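Local coordinates for pyridine nucleotide-disulphide oxidoreductase dimerisation region (Escherichia coli BL21, PDB 6KYY), which is an FAD-containing flavoprotein disulfide reductase induced by hypochlorous acid and probably helps the cell resist reactive chlorine species, at residues B[237-241]-B[250-254]. Numbering follows the deposited sequence.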
# COMPACT_ATOMS: atom_id res chain seq x y z
N ASN B 237 -5.71 -40.12 -15.93
CA ASN B 237 -6.21 -38.75 -15.95
C ASN B 237 -5.76 -37.90 -14.77
O ASN B 237 -6.15 -36.72 -14.70
CB ASN B 237 -7.74 -38.67 -16.04
CG ASN B 237 -8.23 -37.48 -16.84
OD1 ASN B 237 -8.26 -37.52 -18.07
ND2 ASN B 237 -8.60 -36.41 -16.15
N GLN B 238 -4.96 -38.42 -13.84
CA GLN B 238 -4.45 -37.62 -12.74
C GLN B 238 -3.00 -37.98 -12.48
O GLN B 238 -2.63 -39.15 -12.50
CB GLN B 238 -5.29 -37.82 -11.46
CG GLN B 238 -6.57 -37.00 -11.43
CD GLN B 238 -7.14 -36.84 -10.04
OE1 GLN B 238 -6.78 -37.58 -9.12
NE2 GLN B 238 -8.03 -35.88 -9.87
N VAL B 239 -2.17 -36.95 -12.26
CA VAL B 239 -0.75 -37.17 -12.05
C VAL B 239 -0.52 -37.89 -10.73
O VAL B 239 -1.10 -37.52 -9.70
CB VAL B 239 0.01 -35.83 -12.07
CG1 VAL B 239 1.51 -36.06 -12.06
CG2 VAL B 239 -0.40 -35.02 -13.29
N GLN B 240 0.31 -38.92 -10.75
CA GLN B 240 0.67 -39.68 -9.56
C GLN B 240 2.14 -39.44 -9.25
O GLN B 240 3.01 -39.71 -10.09
CB GLN B 240 0.41 -41.17 -9.75
CG GLN B 240 -1.03 -41.59 -9.55
CD GLN B 240 -1.84 -41.52 -10.82
OE1 GLN B 240 -1.28 -41.55 -11.92
NE2 GLN B 240 -3.15 -41.42 -10.69
N VAL B 241 2.43 -38.93 -8.06
CA VAL B 241 3.79 -38.74 -7.59
C VAL B 241 4.06 -39.78 -6.51
O VAL B 241 3.31 -39.89 -5.53
CB VAL B 241 4.05 -37.30 -7.10
CG1 VAL B 241 3.56 -36.31 -8.15
CG2 VAL B 241 3.39 -37.00 -5.76
N VAL B 250 -2.74 -36.02 -8.04
CA VAL B 250 -3.25 -34.67 -8.20
C VAL B 250 -3.67 -34.46 -9.65
O VAL B 250 -3.30 -35.23 -10.54
CB VAL B 250 -2.22 -33.60 -7.78
CG1 VAL B 250 -1.86 -33.75 -6.31
CG2 VAL B 250 -0.98 -33.69 -8.65
N ASP B 251 -4.45 -33.40 -9.87
CA ASP B 251 -4.91 -33.09 -11.22
C ASP B 251 -3.82 -32.45 -12.06
O ASP B 251 -3.69 -32.74 -13.25
CB ASP B 251 -6.14 -32.19 -11.16
CG ASP B 251 -7.39 -32.92 -10.71
OD1 ASP B 251 -7.75 -33.93 -11.35
OD2 ASP B 251 -8.00 -32.49 -9.71
N ALA B 252 -3.02 -31.57 -11.45
CA ALA B 252 -1.90 -30.93 -12.13
C ALA B 252 -0.74 -30.83 -11.16
O ALA B 252 -0.93 -30.66 -9.95
CB ALA B 252 -2.27 -29.54 -12.66
N LEU B 253 0.48 -30.92 -11.70
CA LEU B 253 1.70 -30.89 -10.90
C LEU B 253 2.57 -29.73 -11.36
O LEU B 253 2.99 -29.69 -12.52
CB LEU B 253 2.46 -32.21 -11.02
CG LEU B 253 3.64 -32.35 -10.06
CD1 LEU B 253 3.16 -32.66 -8.65
CD2 LEU B 253 4.60 -33.42 -10.55
N LEU B 254 2.84 -28.80 -10.45
CA LEU B 254 3.63 -27.62 -10.74
C LEU B 254 5.02 -27.77 -10.14
O LEU B 254 5.16 -28.07 -8.94
CB LEU B 254 2.96 -26.36 -10.19
CG LEU B 254 3.84 -25.12 -10.14
CD1 LEU B 254 3.94 -24.49 -11.51
CD2 LEU B 254 3.32 -24.12 -9.12
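V239 and V250 form an antiparallel hydrogen-bonded pair where the three-stranded antiparallel sheet meets the parallel sheet. V250 N donates to V239 O at 2.8 Å. The return bond from V239 N to V250 O is weak, with an N-H...O angle of 122°. The side chains of the pair lie on the same face, and V239 CB is 4.2 Å from V250 CG2. V239 CG1 stands anti to its own N (chi1 -172°). This turns the methyl to the CB of L253, and the V239 side chain lies roughly perpendicular to that of L253. The end of L253 reaches further along the hairpin strand. Its CD1 meets V241 CG1 at 3.7 Å, and CD2 touches the same methyl. I232 and V152 also touch both V239 and L253.

The polar contact lies at the partly exposed edge. Q238 is extended beyond CG and carries NE2 to OD1 of D251. The amide and carboxylate planes are 80° apart. The bond is bent, and its very short modelled length is doubtful at this resolution. D251 OD2 has a second, weak partner in the backbone N of H167.

After V250 the chain leaves the antiparallel sheet 231-250 and enters the parallel sheet as strand 252-255, beside 167-171. The chemistry is therefore divided: backbone bonds set the pairing, buried apolar branches of V239, V241 and L253 pack together at the join of the sheets, and D251 may connect Q238 loosely with strand 167-171.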